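Local coordinates for flavodoxin, WrbA-like protein (Agrobacterium tumefaciens, PDB 3D7N) that probably binds FMN and transfers electrons as a WrbA-like flavodoxin, probably reducing quinones with NAD(P)H, at residues S7-V12 / A31-H36; I58-P63 / K92-F97. All coordinates share one frame; numbering follows the deposited sequence.

Overall arrangement
Two parallel strand pairs in one sheet make a worked example of how a flavodoxin-like core is assembled. Contact 1 (7-12 with 31-36) pairs strand 9-13 with strand 34-37, and contact 2 (58-63 with 92-97) pairs strand 57-65 with strand 93-100; their centres lie about 10 Å apart. Strands 9-13 and 57-65 are themselves neighbours, so the two contacts join directly: Val12 O is 2.9 Å from Gly61 N, a probable hydrogen bond, and Thr9 CG2 packs 3.7 Å from Ile59 CD1. The centre of contact 2 lies about 2 Å from the centre of the chain, that of contact 1 about 10 Å from it. In flavodoxins FMN binds at the C-terminal ends of such strands, and probably does so here.

Contact 1. Residues S7-V12 / A31-H36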
loop_
_atom_site.group_PDB
_atom_site.type_symbol
_atom_site.label_atom_id
_atom_site.label_comp_id
_atom_site.label_asym_id
_atom_site.label_seq_id
_atom_site.Cartn_x
_atom_site.Cartn_y
_atom_site.Cartn_z
ATOM N N SER A 7 -19.759 1.186 26.024
ATOM C CA SER A 7 -19.641 0.710 24.626
ATOM C C SER A 7 -19.672 -0.800 24.410
ATOM O O SER A 7 -19.212 -1.575 25.242
ATOM C CB SER A 7 -18.355 1.268 23.982
ATOM O OG SER A 7 -17.188 0.565 24.405
ATOM N N ASN A 8 -20.218 -1.183 23.262
ATOM C CA ASN A 8 -20.234 -2.559 22.809
ATOM C C ASN A 8 -19.245 -2.683 21.653
ATOM O O ASN A 8 -19.419 -2.091 20.613
ATOM C CB ASN A 8 -21.667 -2.983 22.389
ATOM C CG ASN A 8 -21.703 -4.378 21.691
ATOM O OD1 ASN A 8 -21.021 -5.336 22.139
ATOM N ND2 ASN A 8 -22.493 -4.495 20.593
ATOM N N THR A 9 -18.176 -3.423 21.891
ATOM C CA THR A 9 -17.134 -3.705 20.926
ATOM C C THR A 9 -17.242 -5.158 20.518
ATOM O O THR A 9 -17.488 -6.009 21.337
ATOM C CB THR A 9 -15.758 -3.412 21.512
ATOM O OG1 THR A 9 -15.754 -2.059 21.958
ATOM C CG2 THR A 9 -14.598 -3.605 20.437
ATOM N N VAL A 10 -17.099 -5.438 19.232
ATOM C CA VAL A 10 -17.059 -6.804 18.745
ATOM C C VAL A 10 -15.711 -7.081 18.118
ATOM O O VAL A 10 -15.225 -6.278 17.317
ATOM C CB VAL A 10 -18.174 -7.034 17.700
ATOM C CG1 VAL A 10 -17.888 -8.283 16.855
ATOM C CG2 VAL A 10 -19.546 -7.118 18.401
ATOM N N VAL A 11 -15.080 -8.186 18.496
ATOM C CA VAL A 11 -13.893 -8.660 17.794
ATOM C C VAL A 11 -14.356 -9.780 16.838
ATOM O O VAL A 11 -14.920 -10.824 17.297
ATOM C CB VAL A 11 -12.816 -9.152 18.765
ATOM C CG1 VAL A 11 -11.716 -9.864 18.006
ATOM C CG2 VAL A 11 -12.284 -7.991 19.599
ATOM N N VAL A 12 -14.180 -9.536 15.525
ATOM C CA VAL A 12 -14.546 -10.499 14.465
ATOM C C VAL A 12 -13.235 -10.899 13.791
ATOM O O VAL A 12 -12.461 -10.034 13.346
ATOM C CB VAL A 12 -15.580 -9.904 13.438
ATOM C CG1 VAL A 12 -15.001 -8.664 12.693
ATOM C CG2 VAL A 12 -16.065 -10.978 12.463
ATOM N N ALA A 31 -10.815 -4.603 25.420
ATOM C CA ALA A 31 -12.050 -3.882 25.024
ATOM C C ALA A 31 -13.286 -4.399 25.760
ATOM O O ALA A 31 -14.385 -3.850 25.580
ATOM C CB ALA A 31 -12.286 -4.029 23.563
ATOM N N GLU A 32 -13.104 -5.455 26.568
ATOM C CA GLU A 32 -14.219 -6.212 27.093
ATOM C C GLU A 32 -15.235 -6.480 25.985
ATOM O O GLU A 32 -16.390 -6.121 26.113
ATOM C CB GLU A 32 -14.852 -5.445 28.256
ATOM C CG GLU A 32 -13.846 -5.130 29.370
ATOM C CD GLU A 32 -14.495 -4.484 30.601
ATOM O OE1 GLU A 32 -15.127 -3.404 30.456
ATOM O OE2 GLU A 32 -14.389 -5.063 31.709
ATOM N N ALA A 33 -14.769 -7.084 24.892
ATOM C CA ALA A 33 -15.549 -7.299 23.676
ATOM C C ALA A 33 -16.153 -8.680 23.668
ATOM O O ALA A 33 -15.738 -9.548 24.426
ATOM C CB ALA A 33 -14.653 -7.155 22.477
ATOM N N THR A 34 -17.146 -8.889 22.808
ATOM C CA THR A 34 -17.546 -10.243 22.460
ATOM C C THR A 34 -16.720 -10.672 21.230
ATOM O O THR A 34 -16.211 -9.833 20.462
ATOM C CB THR A 34 -19.078 -10.377 22.262
ATOM O OG1 THR A 34 -19.509 -9.468 21.255
ATOM C CG2 THR A 34 -19.798 -10.054 23.538
ATOM N N LEU A 35 -16.539 -11.977 21.108
ATOM C CA LEU A 35 -15.703 -12.581 20.107
ATOM C C LEU A 35 -16.589 -13.299 19.107
ATOM O O LEU A 35 -17.548 -14.004 19.499
ATOM C CB LEU A 35 -14.764 -13.596 20.732
ATOM C CG LEU A 35 -13.461 -13.110 21.353
ATOM C CD1 LEU A 35 -12.906 -14.225 22.234
ATOM C CD2 LEU A 35 -12.526 -12.744 20.278
ATOM N N HIS A 36 -16.272 -13.125 17.822
ATOM C CA HIS A 36 -16.978 -13.826 16.766
ATOM C C HIS A 36 -16.002 -14.322 15.724
ATOM O O HIS A 36 -15.209 -13.556 15.215
ATOM C CB HIS A 36 -18.044 -12.915 16.159
ATOM C CG HIS A 36 -19.266 -12.793 17.014
ATOM N ND1 HIS A 36 -20.254 -13.752 17.036
ATOM C CD2 HIS A 36 -19.642 -11.841 17.898
ATOM C CE1 HIS A 36 -21.196 -13.392 17.890
ATOM N NE2 HIS A 36 -20.848 -12.235 18.429
#
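In Val11, CG1 stands anti to the backbone N (chi1 170°) and CG2 anti to the carbonyl carbon, and the two methyls part to different partners: CG1 meets Leu35 CD2 at 3.8 Å, while CG2 reaches the methyl of Ala33. Leu35 lies side by side with Val11, pointing the same way. On the other face, Val10 sends CG2 to Thr34 OG1 (3.7 Å) and CG1 obliquely to CD2 of the His36 ring; chi1 of -77° sets His36 CG beside its backbone N, on the side where CD2 meets that methyl. Thr9 faces the second segment from the N-terminal end, its CG2 lying 3.9 Å from Ala31 CB and close to Ala33 CB as well.

The backbones run parallel, and the donors alternate between the strands. Thr34 N reaches Thr9 O at 3.3 Å, Val11 N gives a straight bond to Thr34 O (2.8 Å, 169° at the hydrogen), and His36 N binds Val11 O at 2.7 Å. These strands are the two ends of a beta-alpha-beta unit, strand 9-13, helix 19-31 and strand 34-37, the first crossover of the flavodoxin-like fold. A Schellman motif ends the helix, with Glu32 in positive phi as its C-prime residue, and the chain then turns into the second strand.

Helix 46-54 packs on the Val10 and His36 face through Ala51, whereas Thr9 and Ala31 both touch Ala181 of helix 167-186. Val12 CA approaches His36 O at 3.2 Å, adding a CA-H...O contact at the C-terminal end of the pairing.

Contact 2. Residues I58-P63 / K92-F97; sequences IIFGTP and KVFGGF
The ring of Phe97 lies over Gly61, whose CA sits under one ring face, 3.6 Å from the centroid, in a CH-pi contact. Ile59 CG2 instead meets the edge of that ring in its plane, 3.7 Å from Phe97 CD2, and the two side chains cross at about a right angle. With chi1 at 54°, Phe97 CG stands between its backbone N and carbonyl carbon, where the ring can lie over Gly61 CA.

On the opposite sheet face, the Phe60 and Phe94 rings meet obliquely, planes at 36°, with Phe60 CE2 3.4 Å from Phe94 CD1. Ile58 runs alongside Phe94, its CB and CD1 both against CE1, while its CD1 also touches Lys92 CD. The NZ of Lys92 turns to Ala55 O and Asp53 O.

Five backbone bonds join these parallel strands of the flavodoxin-like sheet, from Ile58 N to Val93 O (2.9 Å) through to Thr62 N on Phe97 O. Helix 104-120 packs against Phe60 and Phe94, and helix 19-31 against Phe97.

Apolar packing thus holds both faces, while five N-H...O pairs are satisfied between the strands; Gly96 N and Thr62 O turn to Tyr176 OH and Thr98 OG1, and Ile59 and Gly61 bond to strand 9-13.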
loop_
_atom_site.group_PDB
_atom_site.type_symbol
_atom_site.label_atom_id
_atom_site.label_comp_id
_atom_site.label_asym_id
_atom_site.label_seq_id
_atom_site.Cartn_x
_atom_site.Cartn_y
_atom_site.Cartn_z
ATOM N N ILE A 58 -15.944 -2.223 15.892
ATOM C CA ILE A 58 -15.652 -3.500 15.196
ATOM C C ILE A 58 -14.159 -3.558 15.023
ATOM O O ILE A 58 -13.552 -2.641 14.454
ATOM C CB ILE A 58 -16.320 -3.613 13.792
ATOM C CG1 ILE A 58 -17.841 -3.482 13.922
ATOM C CG2 ILE A 58 -15.971 -4.934 13.142
ATOM C CD1 ILE A 58 -18.605 -3.318 12.581
ATOM N N ILE A 59 -13.569 -4.604 15.584
ATOM C CA ILE A 59 -12.148 -4.823 15.474
ATOM C C ILE A 59 -11.950 -6.101 14.662
ATOM O O ILE A 59 -12.409 -7.155 15.030
ATOM C CB ILE A 59 -11.449 -4.935 16.845
ATOM C CG1 ILE A 59 -11.823 -3.750 17.748
ATOM C CG2 ILE A 59 -9.912 -5.029 16.670
ATOM C CD1 ILE A 59 -11.139 -3.802 19.188
ATOM N N PHE A 60 -11.258 -5.954 13.552
ATOM C CA PHE A 60 -10.983 -7.013 12.612
ATOM C C PHE A 60 -9.681 -7.765 12.951
ATOM O O PHE A 60 -8.643 -7.164 13.122
ATOM C CB PHE A 60 -10.766 -6.379 11.234
ATOM C CG PHE A 60 -11.998 -5.681 10.627
ATOM C CD1 PHE A 60 -13.207 -6.288 10.566
ATOM C CD2 PHE A 60 -11.877 -4.432 10.049
ATOM C CE1 PHE A 60 -14.303 -5.634 9.977
ATOM C CE2 PHE A 60 -12.933 -3.808 9.439
ATOM C CZ PHE A 60 -14.144 -4.401 9.404
ATOM N N GLY A 61 -9.736 -9.082 12.951
ATOM C CA GLY A 61 -8.571 -9.898 13.176
ATOM C C GLY A 61 -8.266 -10.866 12.047
ATOM O O GLY A 61 -9.103 -11.636 11.632
ATOM N N THR A 62 -7.034 -10.878 11.569
ATOM C CA THR A 62 -6.685 -11.893 10.561
ATOM C C THR A 62 -5.207 -12.187 10.557
ATOM O O THR A 62 -4.408 -11.302 10.856
ATOM C CB THR A 62 -7.168 -11.472 9.156
ATOM O OG1 THR A 62 -6.696 -12.413 8.185
ATOM C CG2 THR A 62 -6.682 -10.032 8.783
ATOM N N PRO A 63 -4.845 -13.425 10.243
ATOM C CA PRO A 63 -3.480 -13.806 9.884
ATOM C C PRO A 63 -3.028 -13.071 8.643
ATOM O O PRO A 63 -3.858 -12.610 7.930
ATOM C CB PRO A 63 -3.576 -15.316 9.567
ATOM C CG PRO A 63 -4.935 -15.765 9.968
ATOM C CD PRO A 63 -5.772 -14.577 10.263
ATOM N N LYS A 92 -19.177 3.925 12.697
ATOM C CA LYS A 92 -18.692 3.052 13.748
ATOM C C LYS A 92 -17.185 3.237 13.921
ATOM O O LYS A 92 -16.479 3.669 12.988
ATOM C CB LYS A 92 -19.050 1.578 13.427
ATOM C CG LYS A 92 -20.576 1.263 13.460
ATOM C CD LYS A 92 -20.832 -0.243 13.475
ATOM C CE LYS A 92 -22.310 -0.659 13.307
ATOM N NZ LYS A 92 -23.194 -0.255 14.410
ATOM N N VAL A 93 -16.685 2.882 15.093
ATOM C CA VAL A 93 -15.250 2.932 15.387
ATOM C C VAL A 93 -14.659 1.572 15.012
ATOM O O VAL A 93 -15.215 0.553 15.381
ATOM C CB VAL A 93 -15.005 3.210 16.890
ATOM C CG1 VAL A 93 -13.540 3.046 17.249
ATOM C CG2 VAL A 93 -15.561 4.639 17.294
ATOM N N PHE A 94 -13.576 1.569 14.221
ATOM C CA PHE A 94 -12.892 0.365 13.774
ATOM C C PHE A 94 -11.425 0.334 14.285
ATOM O O PHE A 94 -10.793 1.393 14.514
ATOM C CB PHE A 94 -12.880 0.305 12.234
ATOM C CG PHE A 94 -14.204 -0.022 11.608
ATOM C CD1 PHE A 94 -14.500 -1.335 11.201
ATOM C CD2 PHE A 94 -15.149 0.955 11.405
ATOM C CE1 PHE A 94 -15.759 -1.642 10.630
ATOM C CE2 PHE A 94 -16.392 0.656 10.821
ATOM C CZ PHE A 94 -16.701 -0.632 10.462
ATOM N N GLY A 95 -10.929 -0.889 14.495
ATOM C CA GLY A 95 -9.519 -1.178 14.648
ATOM C C GLY A 95 -9.191 -2.547 14.014
ATOM O O GLY A 95 -10.062 -3.216 13.458
ATOM N N GLY A 96 -7.926 -2.969 14.078
ATOM C CA GLY A 96 -7.539 -4.238 13.491
ATOM C C GLY A 96 -6.328 -4.827 14.163
ATOM O O GLY A 96 -5.656 -4.161 14.956
ATOM N N PHE A 97 -6.061 -6.083 13.837
ATOM C CA PHE A 97 -4.817 -6.692 14.194
ATOM C C PHE A 97 -4.459 -7.849 13.295
ATOM O O PHE A 97 -5.297 -8.428 12.640
ATOM C CB PHE A 97 -4.856 -7.159 15.662
ATOM C CG PHE A 97 -6.006 -8.060 15.987
ATOM C CD1 PHE A 97 -5.838 -9.429 16.015
ATOM C CD2 PHE A 97 -7.258 -7.531 16.274
ATOM C CE1 PHE A 97 -6.918 -10.253 16.294
ATOM C CE2 PHE A 97 -8.315 -8.348 16.530
ATOM C CZ PHE A 97 -8.138 -9.711 16.546
#